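Local coordinates for aldehyde dehydrogenase 21 (Physcomitrella patens subsp. patens, PDB 5MZ8) that oxidises succinic semialdehyde to succinate using NADP+ as the cofactor, as a member of the aldehyde dehydrogenase family, at the interface of chains A and B. Sequence-based numbering; all coordinates share one arbitrary frame. Chains: chain A/B, aldehyde dehydrogenase 21.

Contact 1: the interface of chains A and B. Residues chain A 467-468, 470, 474, 476, 479; chain B 170, 508, 510.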
ATOM      1  N   ILE A 467       6.752  22.626   6.571  1.00 24.98           N
ATOM      2  CA  ILE A 467       6.629  23.283   5.281  1.00 24.06           C
ATOM      3  C   ILE A 467       8.017  23.693   4.831  1.00 29.71           C
ATOM      4  O   ILE A 467       8.697  24.471   5.508  1.00 28.45           O
ATOM      5  CB  ILE A 467       5.607  24.457   5.237  1.00 25.54           C
ATOM      6  CG1 ILE A 467       4.284  24.105   5.953  1.00 25.02           C
ATOM      7  CG2 ILE A 467       5.353  24.866   3.787  1.00 25.85           C
ATOM      8  CD1 ILE A 467       3.472  22.853   5.461  1.00 24.74           C
ATOM      9  N   LEU A 468       8.425  23.158   3.679  1.00 27.25           N
ATOM     10  CA  LEU A 468       9.722  23.440   3.102  1.00 27.82           C
ATOM     11  C   LEU A 468       9.609  24.466   1.982  1.00 31.78           C
ATOM     12  O   LEU A 468       8.941  24.245   0.962  1.00 31.08           O
ATOM     13  CB  LEU A 468      10.420  22.132   2.654  1.00 27.71           C
ATOM     14  CG  LEU A 468      11.812  22.224   2.010  1.00 32.32           C
ATOM     15  CD1 LEU A 468      12.821  22.989   2.891  1.00 31.24           C
ATOM     16  CD2 LEU A 468      12.328  20.836   1.686  1.00 35.44           C
ATOM     17  N   ASP A 470       8.236  27.531   2.170  1.00 29.91           N
ATOM     18  CA  ASP A 470       6.972  28.234   2.349  1.00 29.83           C
ATOM     19  C   ASP A 470       6.767  28.369   3.867  1.00 33.51           C
ATOM     20  O   ASP A 470       7.428  27.660   4.641  1.00 32.62           O
ATOM     21  CB  ASP A 470       5.775  27.556   1.636  1.00 31.00           C
ATOM     22  CG  ASP A 470       4.623  28.497   1.277  1.00 36.44           C
ATOM     23  OD1 ASP A 470       4.537  29.594   1.867  1.00 36.88           O
ATOM     24  OD2 ASP A 470       3.776  28.109   0.465  1.00 41.91           O
ATOM     25  N   LEU A 474       0.657  26.905   5.121  1.00 32.59           N
ATOM     26  CA  LEU A 474       0.288  26.112   3.949  1.00 30.35           C
ATOM     27  C   LEU A 474      -0.379  24.786   4.285  1.00 31.81           C
ATOM     28  O   LEU A 474       0.172  23.999   5.043  1.00 30.10           O
ATOM     29  CB  LEU A 474       1.517  25.887   3.054  1.00 29.74           C
ATOM     30  CG  LEU A 474       1.291  25.152   1.727  1.00 32.02           C
ATOM     31  CD1 LEU A 474       0.458  25.989   0.761  1.00 31.41           C
ATOM     32  CD2 LEU A 474       2.616  24.779   1.107  1.00 33.24           C
ATOM     33  N   VAL A 476      -2.708  21.636   2.007  1.00 29.01           N
ATOM     34  CA  VAL A 476      -3.330  21.023   0.831  1.00 28.12           C
ATOM     35  C   VAL A 476      -4.427  20.139   1.447  1.00 31.56           C
ATOM     36  O   VAL A 476      -4.164  19.421   2.412  1.00 31.19           O
ATOM     37  CB  VAL A 476      -2.316  20.202  -0.014  1.00 31.68           C
ATOM     38  CG1 VAL A 476      -2.997  19.559  -1.229  1.00 31.57           C
ATOM     39  CG2 VAL A 476      -1.124  21.062  -0.447  1.00 31.48           C
ATOM     40  N   GLN A 479      -3.528  16.450   2.205  1.00 26.08           N
ATOM     41  CA  GLN A 479      -2.393  16.150   3.082  1.00 25.46           C
ATOM     42  C   GLN A 479      -2.816  15.696   4.496  1.00 30.42           C
ATOM     43  O   GLN A 479      -3.869  16.143   4.964  1.00 30.14           O
ATOM     44  CB  GLN A 479      -1.446  17.367   3.184  1.00 26.16           C
ATOM     45  CG  GLN A 479      -1.850  18.382   4.250  1.00 33.66           C
ATOM     46  CD  GLN A 479      -0.872  19.493   4.436  1.00 39.87           C
ATOM     47  OE1 GLN A 479      -0.581  20.261   3.513  1.00 32.66           O
ATOM     48  NE2 GLN A 479      -0.408  19.648   5.660  1.00 28.20           N
TER
ATOM     49  N   LEU B 170       3.639  21.542  -5.681  1.00 24.34           N
ATOM     50  CA  LEU B 170       3.694  20.945  -4.357  1.00 24.03           C
ATOM     51  C   LEU B 170       3.748  19.426  -4.400  1.00 28.14           C
ATOM     52  O   LEU B 170       3.051  18.788  -5.193  1.00 26.68           O
ATOM     53  CB  LEU B 170       2.525  21.420  -3.463  1.00 23.89           C
ATOM     54  CG  LEU B 170       2.394  22.942  -3.208  1.00 28.86           C
ATOM     55  CD1 LEU B 170       1.116  23.255  -2.476  1.00 27.82           C
ATOM     56  CD2 LEU B 170       3.576  23.484  -2.405  1.00 32.36           C
ATOM     57  N   VAL B 508       5.991  19.091   3.393  1.00 25.27           N
ATOM     58  CA  VAL B 508       5.333  19.686   2.222  1.00 26.45           C
ATOM     59  C   VAL B 508       6.396  20.532   1.534  1.00 31.93           C
ATOM     60  O   VAL B 508       6.930  21.459   2.135  1.00 29.93           O
ATOM     61  CB  VAL B 508       4.030  20.476   2.548  1.00 30.05           C
ATOM     62  CG1 VAL B 508       3.435  21.090   1.291  1.00 29.07           C
ATOM     63  CG2 VAL B 508       3.001  19.584   3.233  1.00 29.39           C
ATOM     64  N   ARG B 510       7.679  22.912  -1.595  1.00 33.26           N
ATOM     65  CA  ARG B 510       7.312  23.867  -2.628  1.00 33.21           C
ATOM     66  C   ARG B 510       8.452  24.057  -3.611  1.00 37.37           C
ATOM     67  O   ARG B 510       9.520  24.563  -3.234  1.00 36.94           O
ATOM     68  CB  ARG B 510       6.848  25.232  -2.058  1.00 33.06           C
ATOM     69  CG  ARG B 510       6.408  26.170  -3.195  1.00 38.98           C
ATOM     70  CD  ARG B 510       5.833  27.492  -2.751  1.00 42.44           C
ATOM     71  NE  ARG B 510       4.505  27.376  -2.142  1.00 43.39           N
ATOM     72  CZ  ARG B 510       3.358  27.255  -2.808  1.00 47.25           C
ATOM     73  NH1 ARG B 510       3.356  27.158  -4.130  1.00 34.29           N
ATOM     74  NH2 ARG B 510       2.209  27.194  -2.152  1.00 35.39           N
TER
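A:Leu468 and B:Val508 meet backbone to backbone where strand 465-468 of chain A takes strand 502-510 of chain B as a parallel neighbour, the sheet extension by a partner's oligomerisation strands that marks the aldehyde dehydrogenase family. A:Leu468 N donates to B:Val508 O at 2.7 Å, and B:Arg510 N returns a bond to A:Leu468 O at 3.1 Å.

The charged pair sits at the far end of this ladder. B:Arg510 NE gives A:Asp470 OD2 a salt-bridging hydrogen bond of 2.8 Å; the oxygen lies near the guanidinium plane but is met from above the carboxylate plane, the two planes being 66° apart. NH2 adds a weak bond to the same oxygen. A bend at chi3 (-71°) turns the guanidinium toward it, while B:Leu170 CD2 covers one guanidinium face. A methionine in place of B:Arg510 would probably leave the A:Asp470 carboxylate without its cationic mate.

Among the apolar contacts, A:Leu474 CD2 touches B:Val508 CG1 at 3.8 Å and meets B:Leu170 CD2 tip to tip. A:Ile467 CD1 lies alongside B:Val508 CB, and A:Val476 CG2 slides past B:Leu170 CD1 at 3.7 Å. A:Gln479 crosses B:Val508 CG2 at about a right angle; its amide OE1 accepts a bond from A:Val476 N at 2.9 Å, which helps hold the amide against the valine.

Contact 2: the interface of chains A and B. Residues chain A 157, 159, 174, 504; chain B 479-480, 495-496.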
ATOM      1  N   GLU A 157      -7.303  -5.696   2.543  1.00 28.24           N
ATOM      2  CA  GLU A 157      -6.097  -6.486   2.364  1.00 30.34           C
ATOM      3  C   GLU A 157      -6.419  -7.962   2.362  1.00 35.84           C
ATOM      4  O   GLU A 157      -7.282  -8.412   3.121  1.00 37.55           O
ATOM      5  CB  GLU A 157      -5.148  -6.244   3.553  1.00 32.36           C
ATOM      6  CG  GLU A 157      -4.143  -5.117   3.420  1.00 48.87           C
ATOM      7  CD  GLU A 157      -3.026  -5.245   4.442  1.00 73.42           C
ATOM      8  OE1 GLU A 157      -1.911  -5.634   4.031  1.00 60.17           O
ATOM      9  OE2 GLU A 157      -3.278  -5.025   5.652  1.00 63.34           O
ATOM     10  N   ILE A 159      -4.424 -11.096   3.499  1.00 31.54           N
ATOM     11  CA  ILE A 159      -3.207 -11.363   4.249  1.00 32.16           C
ATOM     12  C   ILE A 159      -2.946 -12.871   4.459  1.00 35.02           C
ATOM     13  O   ILE A 159      -3.851 -13.626   4.839  1.00 34.50           O
ATOM     14  CB  ILE A 159      -3.131 -10.557   5.592  1.00 35.63           C
ATOM     15  CG1 ILE A 159      -4.251 -10.955   6.589  1.00 36.99           C
ATOM     16  CG2 ILE A 159      -3.120  -9.036   5.338  1.00 35.57           C
ATOM     17  CD1 ILE A 159      -4.009 -10.497   8.105  1.00 42.75           C
ATOM     18  N   VAL A 174      -8.822  -8.616   5.390  1.00 26.92           N
ATOM     19  CA  VAL A 174      -8.954  -7.447   6.267  1.00 25.80           C
ATOM     20  C   VAL A 174      -9.758  -6.392   5.513  1.00 31.11           C
ATOM     21  O   VAL A 174      -9.388  -6.005   4.411  1.00 32.25           O
ATOM     22  CB  VAL A 174      -7.574  -6.927   6.739  1.00 28.54           C
ATOM     23  CG1 VAL A 174      -7.727  -5.816   7.779  1.00 28.16           C
ATOM     24  CG2 VAL A 174      -6.717  -8.065   7.284  1.00 27.76           C
ATOM     25  N   THR A 504     -11.530  -1.674  11.528  1.00 24.22           N
ATOM     26  CA  THR A 504     -10.890  -2.831  10.920  1.00 24.11           C
ATOM     27  C   THR A 504     -11.610  -4.114  11.372  1.00 28.77           C
ATOM     28  O   THR A 504     -11.929  -4.263  12.558  1.00 29.12           O
ATOM     29  CB  THR A 504      -9.382  -2.819  11.291  1.00 30.67           C
ATOM     30  OG1 THR A 504      -8.776  -1.684  10.683  1.00 32.35           O
ATOM     31  CG2 THR A 504      -8.642  -4.081  10.853  1.00 27.77           C
TER
ATOM     32  N   GLN B 479      -2.214 -10.864  12.929  1.00 27.33           N
ATOM     33  CA  GLN B 479      -3.561 -10.427  12.572  1.00 26.61           C
ATOM     34  C   GLN B 479      -4.006  -9.164  13.348  1.00 33.66           C
ATOM     35  O   GLN B 479      -3.566  -8.983  14.498  1.00 34.89           O
ATOM     36  CB  GLN B 479      -4.551 -11.587  12.821  1.00 27.17           C
ATOM     37  CG  GLN B 479      -5.277 -11.529  14.174  1.00 29.65           C
ATOM     38  CD  GLN B 479      -6.281 -12.632  14.382  1.00 39.08           C
ATOM     39  OE1 GLN B 479      -6.018 -13.810  14.142  1.00 36.18           O
ATOM     40  NE2 GLN B 479      -7.439 -12.275  14.888  1.00 32.80           N
ATOM     41  N   PRO B 480      -4.920  -8.315  12.792  1.00 29.77           N
ATOM     42  CA  PRO B 480      -5.429  -7.175  13.591  1.00 28.98           C
ATOM     43  C   PRO B 480      -6.382  -7.719  14.660  1.00 30.92           C
ATOM     44  O   PRO B 480      -7.383  -8.364  14.351  1.00 29.54           O
ATOM     45  CB  PRO B 480      -6.133  -6.276  12.558  1.00 30.31           C
ATOM     46  CG  PRO B 480      -6.497  -7.187  11.433  1.00 34.86           C
ATOM     47  CD  PRO B 480      -5.565  -8.380  11.458  1.00 30.69           C
ATOM     48  N   LYS B 495       2.150  -5.214  13.511  1.00 23.79           N
ATOM     49  CA  LYS B 495       2.123  -4.055  12.622  1.00 23.33           C
ATOM     50  C   LYS B 495       1.007  -3.042  12.963  1.00 26.61           C
ATOM     51  O   LYS B 495       1.233  -1.847  12.811  1.00 25.06           O
ATOM     52  CB  LYS B 495       2.111  -4.456  11.130  1.00 24.88           C
ATOM     53  CG  LYS B 495       0.848  -5.128  10.608  1.00 29.45           C
ATOM     54  CD  LYS B 495       0.930  -5.269   9.098  1.00 33.40           C
ATOM     55  CE  LYS B 495      -0.258  -6.002   8.535  1.00 45.07           C
ATOM     56  NZ  LYS B 495      -0.400  -5.791   7.067  1.00 51.51           N
ATOM     57  N   TYR B 496      -0.135  -3.512  13.509  1.00 24.48           N
ATOM     58  CA  TYR B 496      -1.262  -2.651  13.929  1.00 24.46           C
ATOM     59  C   TYR B 496      -0.966  -1.916  15.217  1.00 25.60           C
ATOM     60  O   TYR B 496      -1.286  -0.739  15.320  1.00 23.79           O
ATOM     61  CB  TYR B 496      -2.562  -3.460  14.035  1.00 27.23           C
ATOM     62  CG  TYR B 496      -2.835  -4.263  12.782  1.00 30.28           C
ATOM     63  CD1 TYR B 496      -3.513  -3.696  11.701  1.00 33.31           C
ATOM     64  CD2 TYR B 496      -2.374  -5.569  12.654  1.00 30.93           C
ATOM     65  CE1 TYR B 496      -3.735  -4.418  10.526  1.00 34.78           C
ATOM     66  CE2 TYR B 496      -2.572  -6.294  11.476  1.00 31.96           C
ATOM     67  CZ  TYR B 496      -3.278  -5.725  10.425  1.00 39.18           C
ATOM     68  OH  TYR B 496      -3.511  -6.449   9.282  1.00 37.00           O
TER
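The phenol ring of B:Tyr496, whose hydroxyl end points toward A:Glu157 and A:Val174, is sandwiched within its own chain: B:Pro480 CB lies over the centre of one face, and B:Lys495 CG sits toward the rim of the other. Here helix 494-500 and a neighbouring loop of one aldehyde dehydrogenase subunit face the oligomerisation strands of the next. The ring and the A:Glu157 carboxylate are turned 53° apart as the two side chains slide past each other in opposite directions. B:Tyr496 OH stays 3.9 Å from A:Glu157 OE2, too far for a bond, and 4.1 Å from the methyl A:Val174 CG2.

The charged contact is loose. B:Lys495, extended beyond CG, comes from the opposite direction and brings its ammonium NZ to 3.3 Å from A:Glu157 OE2, a salt bridge whose hydrogen bond is weak. A:Glu157 OE1 is 3.4 Å from B:Lys495 NZ, so the ammonium sits almost evenly between both carboxylate oxygens and is likely to offset their charge.

On the proline side, A:Thr504 turns its methyl CG2 toward B:Pro480 CB, 3.7 Å away and crossing at about a right angle. OG1 stands beside the backbone N (chi1 -66°), which places CG2 anti to that N and toward the proline. A:Val174 CG1 obliquely approaches B:Pro480 CG at 4.1 Å.

Contact 3: the interface of chains A and B. Residues chain A 173, 175, 506-507; chain B 455, 458, 464, 466.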
ATOM      1  N   ILE A 173      -8.847 -11.919   5.339  1.00 27.23           N
ATOM      2  CA  ILE A 173      -9.349 -10.818   4.516  1.00 27.37           C
ATOM      3  C   ILE A 173      -9.582  -9.702   5.507  1.00 29.86           C
ATOM      4  O   ILE A 173     -10.424  -9.845   6.389  1.00 28.35           O
ATOM      5  CB  ILE A 173     -10.629 -11.137   3.694  1.00 30.63           C
ATOM      6  CG1 ILE A 173     -10.351 -12.205   2.607  1.00 32.00           C
ATOM      7  CG2 ILE A 173     -11.172  -9.842   3.062  1.00 29.32           C
ATOM      8  CD1 ILE A 173     -11.588 -12.908   2.049  1.00 39.41           C
ATOM      9  N   LYS A 175     -10.889  -5.974   6.077  1.00 27.79           N
ATOM     10  CA  LYS A 175     -11.798  -5.015   5.451  1.00 27.37           C
ATOM     11  C   LYS A 175     -12.173  -3.948   6.462  1.00 31.52           C
ATOM     12  O   LYS A 175     -12.220  -4.228   7.655  1.00 31.39           O
ATOM     13  CB  LYS A 175     -13.057  -5.753   4.958  1.00 30.48           C
ATOM     14  CG  LYS A 175     -13.806  -5.083   3.823  1.00 47.02           C
ATOM     15  CD  LYS A 175     -14.644  -6.099   3.074  1.00 53.66           C
ATOM     16  CE  LYS A 175     -16.125  -5.897   3.238  1.00 59.47           C
ATOM     17  NZ  LYS A 175     -16.887  -6.891   2.431  1.00 69.80           N
ATOM     18  N   VAL A 506     -11.249  -8.459  10.445  1.00 20.28           N
ATOM     19  CA  VAL A 506     -10.556  -9.526   9.732  1.00 19.89           C
ATOM     20  C   VAL A 506     -11.429 -10.795   9.691  1.00 26.63           C
ATOM     21  O   VAL A 506     -12.001 -11.195  10.707  1.00 26.21           O
ATOM     22  CB  VAL A 506      -9.104  -9.781  10.280  1.00 22.77           C
ATOM     23  CG1 VAL A 506      -9.103 -10.264  11.744  1.00 21.87           C
ATOM     24  CG2 VAL A 506      -8.314 -10.737   9.379  1.00 22.49           C
ATOM     25  N   LEU A 507     -11.511 -11.426   8.513  1.00 24.34           N
ATOM     26  CA  LEU A 507     -12.168 -12.714   8.325  1.00 24.25           C
ATOM     27  C   LEU A 507     -11.007 -13.712   8.315  1.00 28.53           C
ATOM     28  O   LEU A 507     -10.242 -13.724   7.357  1.00 28.26           O
ATOM     29  CB  LEU A 507     -12.979 -12.778   6.997  1.00 23.23           C
ATOM     30  CG  LEU A 507     -13.729 -14.085   6.707  1.00 27.40           C
ATOM     31  CD1 LEU A 507     -14.853 -14.352   7.734  1.00 26.53           C
ATOM     32  CD2 LEU A 507     -14.288 -14.094   5.284  1.00 27.49           C
TER
ATOM     33  N   PHE B 455     -19.791 -14.818   4.088  1.00 26.18           N
ATOM     34  CA  PHE B 455     -19.603 -13.390   3.835  1.00 24.58           C
ATOM     35  C   PHE B 455     -20.697 -12.525   4.453  1.00 28.60           C
ATOM     36  O   PHE B 455     -20.428 -11.358   4.741  1.00 28.46           O
ATOM     37  CB  PHE B 455     -19.387 -13.112   2.343  1.00 25.56           C
ATOM     38  CG  PHE B 455     -17.997 -13.528   1.920  1.00 26.45           C
ATOM     39  CD1 PHE B 455     -17.748 -14.823   1.467  1.00 26.95           C
ATOM     40  CD2 PHE B 455     -16.924 -12.644   2.028  1.00 28.07           C
ATOM     41  CE1 PHE B 455     -16.453 -15.225   1.126  1.00 27.77           C
ATOM     42  CE2 PHE B 455     -15.625 -13.048   1.678  1.00 30.64           C
ATOM     43  CZ  PHE B 455     -15.402 -14.331   1.218  1.00 27.75           C
ATOM     44  N   PHE B 458     -19.296 -12.176   7.945  1.00 24.42           N
ATOM     45  CA  PHE B 458     -18.187 -11.220   7.908  1.00 23.72           C
ATOM     46  C   PHE B 458     -18.741  -9.788   7.891  1.00 29.25           C
ATOM     47  O   PHE B 458     -18.271  -8.942   8.640  1.00 30.05           O
ATOM     48  CB  PHE B 458     -17.280 -11.485   6.687  1.00 24.40           C
ATOM     49  CG  PHE B 458     -16.054 -10.607   6.553  1.00 25.61           C
ATOM     50  CD1 PHE B 458     -15.362 -10.168   7.678  1.00 27.76           C
ATOM     51  CD2 PHE B 458     -15.541 -10.287   5.299  1.00 27.72           C
ATOM     52  CE1 PHE B 458     -14.216  -9.379   7.552  1.00 28.57           C
ATOM     53  CE2 PHE B 458     -14.388  -9.501   5.177  1.00 30.13           C
ATOM     54  CZ  PHE B 458     -13.736  -9.053   6.309  1.00 27.88           C
ATOM     55  N   GLY B 464     -14.305  -7.409  15.915  1.00 27.14           N
ATOM     56  CA  GLY B 464     -13.043  -7.081  15.252  1.00 25.95           C
ATOM     57  C   GLY B 464     -12.515  -8.224  14.396  1.00 26.92           C
ATOM     58  O   GLY B 464     -11.719  -8.013  13.476  1.00 24.57           O
ATOM     59  N   VAL B 466     -13.788 -12.198  12.642  1.00 25.28           N
ATOM     60  CA  VAL B 466     -14.742 -13.277  12.379  1.00 25.32           C
ATOM     61  C   VAL B 466     -13.879 -14.465  12.018  1.00 29.32           C
ATOM     62  O   VAL B 466     -13.054 -14.358  11.112  1.00 28.80           O
ATOM     63  CB  VAL B 466     -15.773 -12.939  11.270  1.00 30.10           C
ATOM     64  CG1 VAL B 466     -16.716 -14.106  11.016  1.00 29.89           C
ATOM     65  CG2 VAL B 466     -16.571 -11.675  11.600  1.00 30.08           C
TER
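Strands 170-178 and 502-510 of chain A come up against helix 451-460, strand 465-468 and the loop preceding that strand in chain B. A:Leu507 pairs with B:Val466 in a parallel bridge, so an oligomerisation strand of one aldehyde dehydrogenase subunit runs on the edge of a sheet in the other. A:Val506 uses its N and its O in the ladder: its N donates to B:Gly464 O at 3.1 Å, and its O accepts a bond from B:Val466 N at 2.8 Å, nearly straight with 167° at the hydrogen.

Above this seam, the ring of B:Phe458 is the main hydrophobic surface. A:Leu507 CB lies over the middle of one face, 3.6 Å from the ring centroid, in a CH-pi contact. B:Phe458 CZ, the far end of the ring, meets A:Lys175 CB at 3.6 Å and approaches the carbonyl A:Ile173 O at 3.4 Å, while CE2 touches A:Ile173 CG2. With CG anti to the backbone N (chi1 -177°), B:Phe458 reaches out from its helix to lie across both chain A strands.

The two methyls of A:Leu507 face different neighbours, CD2 also touching B:Phe458. A:Leu507 CD1 rests against B:Val466 CG1 at 3.8 Å, whereas A:Leu507 CD2 lies 4.0 Å from B:Phe455 CE2; the leucine and this phenylalanine cross at about a right angle. A:Ile173 CD1 comes to 4.1 Å from B:Phe455 CE2, so both aliphatic tips of chain A converge on that ring carbon.

Contacts 2 and 3 are neighbours, their C-alpha centres about 10 Å apart; contact 1 lies about 31 Å from contact 2 and 38 Å from contact 3. Strands 170-178 and 502-510 enter all three, given by chain B in contact 1 and by chain A in the others. Strand 465-468 pairs with strand 502-510 in contacts 1 and 3, successive stretches of the same seam in opposite copies, and Gln479 recurs in contacts 1 and 2. The exchange is thus reciprocal, as in the dimers of this family; the deposited assembly holds four copies. Contact 1 is about 15 Å from A:Glu285, so dimer formation may help support the active-site region.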